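Local coordinates for 3-oxosteroid 1-dehydrogenase (Sterolibacterium denitrificans, PDB 7P18), which probably catalyses the FAD-dependent 1,2-dehydrogenation of 3-oxosteroids to 3-oxo-Delta(1)-steroids, passing the hydrogen on to an acceptor, at residues A[271-275]-A[495-499]; A[282-286]-A[317-322]. One frame throughout, in Å; residues are numbered along the deposited sequence.

Contact 1 (A[271-275]-A[495-499]). With FAD (flavin-adenine dinucleotide), chain C.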
ATOM      1  N   GLY A 271      -7.055  -3.624  -9.931  1.00 20.92           N
ATOM      2  CA  GLY A 271      -7.117  -3.643  -8.458  1.00 22.40           C
ATOM      3  C   GLY A 271      -8.085  -4.648  -7.908  1.00 22.53           C
ATOM      4  O   GLY A 271      -8.532  -5.540  -8.668  1.00 23.21           O
ATOM      5  N   GLY A 272      -8.416  -4.520  -6.619  1.00 19.24           N
ATOM      6  CA  GLY A 272      -9.165  -5.523  -5.878  1.00 20.47           C
ATOM      7  C   GLY A 272     -10.659  -5.219  -5.801  1.00 18.86           C
ATOM      8  O   GLY A 272     -11.221  -4.628  -6.746  1.00 23.13           O
ATOM      9  N   PHE A 273     -11.259  -5.592  -4.685  1.00 21.94           N
ATOM     10  CA  PHE A 273     -12.733  -5.451  -4.486  1.00 20.13           C
ATOM     11  C   PHE A 273     -13.018  -4.792  -3.131  1.00 21.73           C
ATOM     12  O   PHE A 273     -14.164  -4.913  -2.665  1.00 23.68           O
ATOM     13  CB  PHE A 273     -13.392  -6.830  -4.641  1.00 21.03           C
ATOM     14  CG  PHE A 273     -13.031  -7.890  -3.641  1.00 20.65           C
ATOM     15  CD1 PHE A 273     -13.718  -8.032  -2.457  1.00 21.50           C
ATOM     16  CD2 PHE A 273     -12.041  -8.818  -3.919  1.00 21.76           C
ATOM     17  CE1 PHE A 273     -13.429  -9.046  -1.578  1.00 21.30           C
ATOM     18  CE2 PHE A 273     -11.751  -9.828  -3.025  1.00 19.72           C
ATOM     19  CZ  PHE A 273     -12.427  -9.938  -1.852  1.00 20.39           C
ATOM     20  N   GLU A 274     -12.050  -4.069  -2.547  1.00 20.25           N
ATOM     21  CA  GLU A 274     -12.172  -3.474  -1.180  1.00 19.71           C
ATOM     22  C   GLU A 274     -13.371  -2.503  -1.116  1.00 22.02           C
ATOM     23  O   GLU A 274     -13.902  -2.347  -0.013  1.00 21.83           O
ATOM     24  CB  GLU A 274     -10.895  -2.776  -0.690  1.00 20.31           C
ATOM     25  CG  GLU A 274     -10.385  -1.653  -1.570  1.00 21.41           C
ATOM     26  CD  GLU A 274      -9.535  -2.006  -2.788  1.00 19.35           C
ATOM     27  OE1 GLU A 274      -9.383  -3.234  -3.060  1.00 19.56           O
ATOM     28  OE2 GLU A 274      -9.059  -1.068  -3.463  1.00 21.84           O
ATOM     29  N   ARG A 275     -13.740  -1.864  -2.231  1.00 21.36           N
ATOM     30  CA  ARG A 275     -14.853  -0.876  -2.278  1.00 22.33           C
ATOM     31  C   ARG A 275     -16.203  -1.522  -2.626  1.00 24.76           C
ATOM     32  O   ARG A 275     -17.198  -0.776  -2.717  1.00 24.83           O
ATOM     33  CB  ARG A 275     -14.494   0.254  -3.226  1.00 22.22           C
ATOM     34  CG  ARG A 275     -13.413   1.178  -2.692  1.00 22.93           C
ATOM     35  CD  ARG A 275     -13.884   2.101  -1.582  1.00 24.17           C
ATOM     36  NE  ARG A 275     -12.805   2.782  -0.838  1.00 23.40           N
ATOM     37  CZ  ARG A 275     -12.969   3.410   0.329  1.00 22.70           C
ATOM     38  NH1 ARG A 275     -14.174   3.463   0.883  1.00 23.54           N
ATOM     39  NH2 ARG A 275     -11.938   3.953   0.962  1.00 24.32           N
ATOM     40  N   ASP A 495      -7.818  -1.361   5.336  1.00 20.59           N
ATOM     41  CA  ASP A 495      -7.091  -2.067   4.272  1.00 21.22           C
ATOM     42  C   ASP A 495      -6.540  -1.038   3.295  1.00 21.57           C
ATOM     43  O   ASP A 495      -7.021   0.094   3.235  1.00 21.77           O
ATOM     44  CB  ASP A 495      -8.006  -3.083   3.567  1.00 20.62           C
ATOM     45  CG  ASP A 495      -9.103  -2.404   2.771  1.00 20.22           C
ATOM     46  OD1 ASP A 495      -8.782  -1.778   1.737  1.00 20.13           O
ATOM     47  OD2 ASP A 495     -10.246  -2.391   3.302  1.00 21.22           O
ATOM     48  N   ILE A 496      -5.546  -1.461   2.537  1.00 19.76           N
ATOM     49  CA  ILE A 496      -4.990  -0.770   1.369  1.00 18.80           C
ATOM     50  C   ILE A 496      -5.317  -1.569   0.105  1.00 17.91           C
ATOM     51  O   ILE A 496      -4.653  -1.358  -0.918  1.00 20.26           O
ATOM     52  CB  ILE A 496      -3.476  -0.531   1.604  1.00 21.16           C
ATOM     53  CG1 ILE A 496      -2.663  -1.824   1.735  1.00 21.66           C
ATOM     54  CG2 ILE A 496      -3.317   0.342   2.842  1.00 21.30           C
ATOM     55  CD1 ILE A 496      -1.165  -1.598   2.017  1.00 24.25           C
ATOM     56  N   GLY A 497      -6.383  -2.353   0.138  1.00 19.87           N
ATOM     57  CA  GLY A 497      -6.790  -3.224  -0.986  1.00 19.46           C
ATOM     58  C   GLY A 497      -7.051  -4.632  -0.498  1.00 19.65           C
ATOM     59  O   GLY A 497      -6.581  -4.981   0.576  1.00 21.12           O
ATOM     60  N   THR A 498      -7.764  -5.440  -1.296  1.00 19.50           N
ATOM     61  CA  THR A 498      -7.879  -6.883  -1.078  1.00 19.33           C
ATOM     62  C   THR A 498      -6.603  -7.583  -1.591  1.00 17.76           C
ATOM     63  O   THR A 498      -5.889  -7.030  -2.455  1.00 21.55           O
ATOM     64  CB  THR A 498      -9.196  -7.376  -1.694  1.00 20.47           C
ATOM     65  OG1 THR A 498      -9.226  -6.810  -3.005  1.00 18.73           O
ATOM     66  CG2 THR A 498     -10.365  -6.896  -0.859  1.00 20.59           C
ATOM     67  N   LYS A 499      -6.319  -8.750  -1.052  1.00 20.52           N
ATOM     68  CA  LYS A 499      -5.053  -9.508  -1.238  1.00 20.52           C
ATOM     69  C   LYS A 499      -5.257 -10.738  -2.128  1.00 22.32           C
ATOM     70  O   LYS A 499      -4.272 -11.221  -2.741  1.00 25.41           O
ATOM     71  CB  LYS A 499      -4.567  -9.956   0.144  1.00 21.30           C
ATOM     72  CG  LYS A 499      -3.123 -10.413   0.256  1.00 21.45           C
ATOM     73  CD  LYS A 499      -2.777 -10.985   1.630  1.00 20.75           C
ATOM     74  CE  LYS A 499      -1.321 -10.831   2.031  1.00 21.67           C
ATOM     75  NZ  LYS A 499      -0.379 -11.344   0.994  1.00 22.12           N
TER
HETATM   76  PA  FAD C 601      -4.614   0.332  -8.197  1.00 22.25           P
HETATM   77  O1A FAD C 601      -3.321   1.029  -7.976  1.00 20.93           O
HETATM   78  O2A FAD C 601      -5.695   0.786  -7.252  1.00 21.24           O
HETATM   79  O5B FAD C 601      -5.035   0.586  -9.702  1.00 22.27           O
HETATM   80  C5B FAD C 601      -6.263  -0.013 -10.195  1.00 21.40           C
HETATM   81  C4B FAD C 601      -6.885   0.938 -11.172  1.00 20.82           C
HETATM   82  O4B FAD C 601      -7.908   0.232 -11.926  1.00 24.47           O
HETATM   83  C3B FAD C 601      -7.576   2.173 -10.557  1.00 22.05           C
HETATM   84  O3B FAD C 601      -7.141   3.373 -11.187  1.00 22.28           O
HETATM   85  C2B FAD C 601      -9.065   1.895 -10.779  1.00 24.19           C
HETATM   86  O2B FAD C 601      -9.854   3.077 -10.802  1.00 23.55           O
HETATM   87  C1B FAD C 601      -9.037   1.056 -12.057  1.00 23.41           C
HETATM   88  N9A FAD C 601     -10.227   0.235 -12.280  1.00 24.23           N
HETATM   89  C8A FAD C 601     -11.031  -0.382 -11.364  1.00 22.74           C
HETATM   90  N7A FAD C 601     -12.090  -0.963 -11.921  1.00 24.82           N
HETATM   91  C5A FAD C 601     -11.931  -0.744 -13.284  1.00 22.91           C
HETATM   92  C6A FAD C 601     -12.701  -1.111 -14.408  1.00 22.67           C
HETATM   93  N6A FAD C 601     -13.875  -1.751 -14.342  1.00 22.78           N
HETATM   94  N1A FAD C 601     -12.249  -0.725 -15.620  1.00 22.24           N
HETATM   95  C2A FAD C 601     -11.101  -0.046 -15.687  1.00 23.26           C
HETATM   96  N3A FAD C 601     -10.331   0.421 -14.699  1.00 23.85           N
HETATM   97  C4A FAD C 601     -10.797   0.002 -13.509  1.00 24.95           C
HETATM   98  N1  FAD C 601       1.978  -0.979  -1.364  1.00 21.16           N
HETATM   99  C2  FAD C 601       3.306  -1.134  -1.575  1.00 23.27           C
HETATM  100  O2  FAD C 601       3.759  -2.199  -2.033  1.00 21.63           O
HETATM  101  N3  FAD C 601       4.175  -0.147  -1.332  1.00 21.91           N
HETATM  102  C4  FAD C 601       3.833   0.972  -0.602  1.00 24.80           C
HETATM  103  O4  FAD C 601       4.650   1.882  -0.511  1.00 23.17           O
HETATM  104  C4X FAD C 601       2.455   1.175  -0.322  1.00 24.67           C
HETATM  105  N5  FAD C 601       2.078   2.256   0.342  1.00 24.67           N
HETATM  106  C5X FAD C 601       0.729   2.452   0.524  1.00 22.08           C
HETATM  107  C6  FAD C 601       0.290   3.645   1.146  1.00 25.62           C
HETATM  108  C7  FAD C 601      -1.058   3.964   1.235  1.00 25.05           C
HETATM  109  C7M FAD C 601      -1.504   5.262   1.877  1.00 24.43           C
HETATM  110  C8  FAD C 601      -2.001   3.105   0.645  1.00 23.71           C
HETATM  111  C8M FAD C 601      -3.482   3.440   0.701  1.00 27.91           C
HETATM  112  C9  FAD C 601      -1.593   1.899   0.111  1.00 22.55           C
HETATM  113  C9A FAD C 601      -0.230   1.566  -0.014  1.00 23.19           C
HETATM  114  N10 FAD C 601       0.216   0.357  -0.571  1.00 22.20           N
HETATM  115  C10 FAD C 601       1.572   0.132  -0.772  1.00 23.65           C
HETATM  116  C1' FAD C 601      -0.729  -0.575  -1.196  1.00 20.37           C
HETATM  117  C2' FAD C 601      -0.791  -0.309  -2.716  1.00 20.47           C
HETATM  118  O2' FAD C 601      -1.077   1.055  -3.024  1.00 19.97           O
HETATM  119  C3' FAD C 601      -1.804  -1.213  -3.440  1.00 19.24           C
HETATM  120  O3' FAD C 601      -1.797  -2.543  -2.915  1.00 20.05           O
HETATM  121  C4' FAD C 601      -1.560  -1.203  -4.934  1.00 20.17           C
HETATM  122  O4' FAD C 601      -1.556   0.150  -5.367  1.00 21.86           O
HETATM  123  C5' FAD C 601      -2.570  -2.001  -5.731  1.00 20.20           C
HETATM  124  O5' FAD C 601      -2.243  -1.788  -7.118  1.00 20.79           O
HETATM  125  P   FAD C 601      -3.243  -2.266  -8.257  1.00 21.66           P
HETATM  126  O1P FAD C 601      -2.560  -1.841  -9.485  1.00 21.93           O
HETATM  127  O2P FAD C 601      -3.722  -3.633  -8.059  1.00 20.91           O
HETATM  128  O3P FAD C 601      -4.531  -1.277  -8.051  1.00 22.35           O
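Gly272 and Thr498 bring the two backbones to 5.2 Å between CA atoms, where the loop 271-275, which follows strand 265-268, meets residues 495-499 at a corner of strand 486-502. The chain turns at Ile496 and Gly497, and Gly497 N closes an Asx turn on Asp495 OD1, using the anti lone pair of that oxygen. Thr498 carries the contact with both branches. Its OG1 accepts a nearly straight bond from Phe273 N (2.9 Å, 161°) and also lies against Gly272 CA, where any CB would collide with it. Its methyl CG2 sits over the centre of the Phe273 ring, 3.6 Å from the centroid, a CH-pi contact. Placing OG1 between the backbone N and the carbonyl carbon (chi1 48°) aims hydroxyl and methyl at these two targets at once. In return Thr498 N donates to Glu274 OE1 at 3.3 Å, from well above the carboxylate plane. OE1 also rests 3.3 Å from Gly497 CA, while OE2 is held by Asn299, an FAD-binding residue. Asp495 OD1 lies 3.4 Å from Glu274 CB and binds Ser293, while OD2 forms a salt bridge with Arg280. Gly271 CA approaches FAD O2P to 3.4 Å, and Ile496 CD1 comes equally close to FAD C1'. The pairing thus belongs to the FAD pocket of a Rossmann-type flavoprotein, joining the loop after strand 265-268, beside the pyrophosphate, to the strand corner beside the flavin.

Contact 2 (A[282-286]-A[317-322])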
ATOM      1  N   GLN A 282     -19.192 -11.369   1.061  1.00 24.51           N
ATOM      2  CA  GLN A 282     -19.103 -12.744   0.473  1.00 25.98           C
ATOM      3  C   GLN A 282     -17.784 -13.410   0.921  1.00 26.19           C
ATOM      4  O   GLN A 282     -17.773 -14.620   1.207  1.00 25.83           O
ATOM      5  CB  GLN A 282     -19.241 -12.640  -1.035  1.00 28.12           C
ATOM      6  CG  GLN A 282     -19.168 -14.007  -1.734  1.00 34.69           C
ATOM      7  CD  GLN A 282     -19.432 -13.917  -3.213  1.00 32.42           C
ATOM      8  OE1 GLN A 282     -19.668 -12.852  -3.762  1.00 35.58           O
ATOM      9  NE2 GLN A 282     -19.319 -15.042  -3.890  1.00 37.58           N
ATOM     10  N   TYR A 283     -16.676 -12.677   0.969  1.00 23.88           N
ATOM     11  CA  TYR A 283     -15.335 -13.312   0.988  1.00 23.01           C
ATOM     12  C   TYR A 283     -14.550 -13.030   2.272  1.00 23.76           C
ATOM     13  O   TYR A 283     -13.859 -13.966   2.751  1.00 22.07           O
ATOM     14  CB  TYR A 283     -14.550 -12.832  -0.227  1.00 23.05           C
ATOM     15  CG  TYR A 283     -15.049 -13.360  -1.550  1.00 23.27           C
ATOM     16  CD1 TYR A 283     -15.005 -14.716  -1.842  1.00 27.74           C
ATOM     17  CD2 TYR A 283     -15.545 -12.508  -2.515  1.00 24.57           C
ATOM     18  CE1 TYR A 283     -15.423 -15.194  -3.077  1.00 25.86           C
ATOM     19  CE2 TYR A 283     -15.987 -12.970  -3.749  1.00 26.72           C
ATOM     20  CZ  TYR A 283     -15.913 -14.323  -4.028  1.00 28.28           C
ATOM     21  OH  TYR A 283     -16.367 -14.785  -5.235  1.00 31.45           O
ATOM     22  N   LEU A 284     -14.610 -11.808   2.799  1.00 23.73           N
ATOM     23  CA  LEU A 284     -13.736 -11.347   3.921  1.00 23.51           C
ATOM     24  C   LEU A 284     -14.319 -11.685   5.281  1.00 26.51           C
ATOM     25  O   LEU A 284     -15.521 -11.930   5.429  1.00 25.66           O
ATOM     26  CB  LEU A 284     -13.529  -9.841   3.783  1.00 22.16           C
ATOM     27  CG  LEU A 284     -12.818  -9.373   2.517  1.00 22.20           C
ATOM     28  CD1 LEU A 284     -12.655  -7.861   2.556  1.00 22.23           C
ATOM     29  CD2 LEU A 284     -11.454 -10.051   2.319  1.00 23.07           C
ATOM     30  N   PRO A 285     -13.483 -11.746   6.339  1.00 25.56           N
ATOM     31  CA  PRO A 285     -13.998 -11.951   7.677  1.00 24.27           C
ATOM     32  C   PRO A 285     -14.900 -10.789   8.099  1.00 24.83           C
ATOM     33  O   PRO A 285     -14.738  -9.666   7.691  1.00 22.86           O
ATOM     34  CB  PRO A 285     -12.780 -12.116   8.594  1.00 25.73           C
ATOM     35  CG  PRO A 285     -11.647 -11.480   7.801  1.00 25.90           C
ATOM     36  CD  PRO A 285     -12.009 -11.714   6.331  1.00 26.78           C
ATOM     37  N   LYS A 286     -15.959 -11.139   8.840  1.00 26.27           N
ATOM     38  CA  LYS A 286     -16.868 -10.141   9.448  1.00 24.30           C
ATOM     39  C   LYS A 286     -16.349  -9.818  10.842  1.00 24.78           C
ATOM     40  O   LYS A 286     -15.810 -10.687  11.517  1.00 26.26           O
ATOM     41  CB  LYS A 286     -18.309 -10.682   9.482  1.00 27.68           C
ATOM     42  CG  LYS A 286     -19.141 -10.278   8.282  1.00 28.01           C
ATOM     43  CD  LYS A 286     -18.651 -10.799   6.948  1.00 26.82           C
ATOM     44  CE  LYS A 286     -18.621 -12.309   6.866  1.00 28.66           C
ATOM     45  NZ  LYS A 286     -18.187 -12.738   5.518  1.00 28.94           N
ATOM     46  N   MET A 317      -9.148 -15.282  -1.161  1.00 23.47           N
ATOM     47  CA  MET A 317     -10.193 -14.218  -1.256  1.00 23.32           C
ATOM     48  C   MET A 317     -10.609 -13.750   0.150  1.00 21.00           C
ATOM     49  O   MET A 317     -11.221 -12.679   0.243  1.00 21.21           O
ATOM     50  CB  MET A 317     -11.380 -14.723  -2.057  1.00 25.04           C
ATOM     51  CG  MET A 317     -11.048 -14.915  -3.526  1.00 22.97           C
ATOM     52  SD  MET A 317     -10.792 -13.431  -4.405  1.00 24.49           S
ATOM     53  CE  MET A 317     -12.493 -12.881  -4.647  1.00 26.48           C
ATOM     54  N   ASP A 318     -10.279 -14.514   1.171  1.00 20.88           N
ATOM     55  CA  ASP A 318     -10.622 -14.177   2.579  1.00 25.41           C
ATOM     56  C   ASP A 318      -9.586 -13.207   3.181  1.00 24.20           C
ATOM     57  O   ASP A 318      -9.824 -12.754   4.318  1.00 24.50           O
ATOM     58  CB  ASP A 318     -10.848 -15.449   3.400  1.00 23.65           C
ATOM     59  CG  ASP A 318      -9.676 -16.412   3.452  1.00 26.46           C
ATOM     60  OD1 ASP A 318      -8.917 -16.478   2.502  1.00 24.95           O
ATOM     61  OD2 ASP A 318      -9.513 -17.040   4.466  1.00 29.28           O
ATOM     62  N   TRP A 319      -8.521 -12.842   2.442  1.00 21.53           N
ATOM     63  CA  TRP A 319      -7.448 -11.956   2.966  1.00 21.20           C
ATOM     64  C   TRP A 319      -7.515 -10.565   2.330  1.00 21.22           C
ATOM     65  O   TRP A 319      -7.751 -10.430   1.109  1.00 21.37           O
ATOM     66  CB  TRP A 319      -6.062 -12.600   2.752  1.00 21.83           C
ATOM     67  CG  TRP A 319      -5.730 -13.544   3.863  1.00 20.02           C
ATOM     68  CD1 TRP A 319      -6.280 -14.763   4.075  1.00 21.61           C
ATOM     69  CD2 TRP A 319      -4.916 -13.286   5.009  1.00 20.51           C
ATOM     70  NE1 TRP A 319      -5.818 -15.317   5.222  1.00 22.26           N
ATOM     71  CE2 TRP A 319      -4.963 -14.441   5.815  1.00 20.12           C
ATOM     72  CE3 TRP A 319      -4.084 -12.233   5.399  1.00 21.10           C
ATOM     73  CZ2 TRP A 319      -4.259 -14.562   7.006  1.00 20.86           C
ATOM     74  CZ3 TRP A 319      -3.371 -12.360   6.570  1.00 21.47           C
ATOM     75  CH2 TRP A 319      -3.454 -13.499   7.359  1.00 21.24           C
ATOM     76  N   ALA A 320      -7.246  -9.535   3.131  1.00 22.80           N
ATOM     77  CA  ALA A 320      -7.033  -8.168   2.637  1.00 21.66           C
ATOM     78  C   ALA A 320      -5.645  -7.723   3.101  1.00 19.51           C
ATOM     79  O   ALA A 320      -5.083  -8.315   4.068  1.00 20.39           O
ATOM     80  CB  ALA A 320      -8.120  -7.215   3.105  1.00 21.84           C
ATOM     81  N   TRP A 321      -5.150  -6.688   2.464  1.00 19.79           N
ATOM     82  CA  TRP A 321      -3.926  -6.005   2.912  1.00 20.13           C
ATOM     83  C   TRP A 321      -4.332  -5.102   4.092  1.00 20.37           C
ATOM     84  O   TRP A 321      -4.526  -3.901   3.881  1.00 20.66           O
ATOM     85  CB  TRP A 321      -3.275  -5.243   1.770  1.00 22.01           C
ATOM     86  CG  TRP A 321      -2.847  -6.026   0.555  1.00 20.10           C
ATOM     87  CD1 TRP A 321      -3.374  -5.937  -0.694  1.00 20.93           C
ATOM     88  CD2 TRP A 321      -1.659  -6.827   0.408  1.00 19.09           C
ATOM     89  NE1 TRP A 321      -2.631  -6.664  -1.598  1.00 19.59           N
ATOM     90  CE2 TRP A 321      -1.601  -7.260  -0.932  1.00 19.19           C
ATOM     91  CE3 TRP A 321      -0.701  -7.290   1.294  1.00 20.69           C
ATOM     92  CZ2 TRP A 321      -0.555  -8.044  -1.415  1.00 19.04           C
ATOM     93  CZ3 TRP A 321       0.327  -8.078   0.833  1.00 21.09           C
ATOM     94  CH2 TRP A 321       0.393  -8.451  -0.510  1.00 19.52           C
ATOM     95  N   TRP A 322      -4.500  -5.684   5.270  1.00 22.03           N
ATOM     96  CA  TRP A 322      -5.049  -4.941   6.446  1.00 21.75           C
ATOM     97  C   TRP A 322      -4.131  -3.755   6.772  1.00 24.48           C
ATOM     98  O   TRP A 322      -2.872  -3.834   6.591  1.00 21.19           O
ATOM     99  CB  TRP A 322      -5.237  -5.820   7.683  1.00 20.81           C
ATOM    100  CG  TRP A 322      -5.952  -7.108   7.448  1.00 21.10           C
ATOM    101  CD1 TRP A 322      -5.445  -8.360   7.587  1.00 21.28           C
ATOM    102  CD2 TRP A 322      -7.342  -7.263   7.072  1.00 20.59           C
ATOM    103  NE1 TRP A 322      -6.422  -9.284   7.306  1.00 21.32           N
ATOM    104  CE2 TRP A 322      -7.570  -8.643   6.938  1.00 20.59           C
ATOM    105  CE3 TRP A 322      -8.383  -6.380   6.784  1.00 22.23           C
ATOM    106  CZ2 TRP A 322      -8.822  -9.161   6.592  1.00 23.66           C
ATOM    107  CZ3 TRP A 322      -9.604  -6.891   6.370  1.00 21.18           C
ATOM    108  CH2 TRP A 322      -9.823  -8.269   6.307  1.00 21.58           C
TER
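The C-terminal end of helix 277-283 packs here on the loop leading into strand 320-326, with the Tyr283 and Met317 side chains running alongside each other. Met317 bends at chi2 and chi3 (-70° and -78°), folding its methyl CE back over the centre of the Tyr283 ring, 3.6 Å from the centroid. SD stands farther off above the same face, 5.0 Å from the ring centroid, in a Met-aromatic contact. Gln282 CG covers the opposite face, so the ring lies between that methylene and the Met317 methyl. Were Tyr283 replaced by an alanine, Met317 CE would probably lose the ring face it packs on and be free to turn. At the last helical residue, Tyr283 O receives a CA-H...O contact from Asp318 CA (3.2 Å). Leu284, the first residue to depart from helical angles, brings CD2 to 3.4 Å from Met317 O, with Ala320 CB a looser neighbour of CD2 at 4.4 Å. Next comes Pro285, whose CD lies 3.1 Å from Asp318 O and whose CG meets Trp322 CZ2 obliquely at 3.8 Å. Tyr371 of helix 363-377 borders both Pro285 and Trp322. No hydrogen bond crosses the contact; Lys286 NZ turns back on the helix end and binds Leu284 O at 2.8 Å, as well as Glu281 O. A Met-aromatic pair, with apolar and carbon-to-carbonyl contacts, thus joins helix end to strand entry.

In the fold
The segments of contact 2 both fall within the part of the chain spanned by contact 1, and the centres of the two contacts are 9 Å apart. They share one antiparallel sheet, in which strands 486-502 and 320-326 are neighbours: Trp321 N is 2.9 Å from Gly497 O and Trp321 O is 3.0 Å from Ile496 N, two probable hydrogen bonds. A second bridge is the side chain of Phe273, which touches Met317. The two differ in their distance from the cofactor. Gly271 and Ile496 of contact 1 line the FAD pocket, whereas the Ala320 side chain of contact 2 is about 10 Å from FAD. Trp321 also meets the ring of Tyr536, a residue of the steroid pocket.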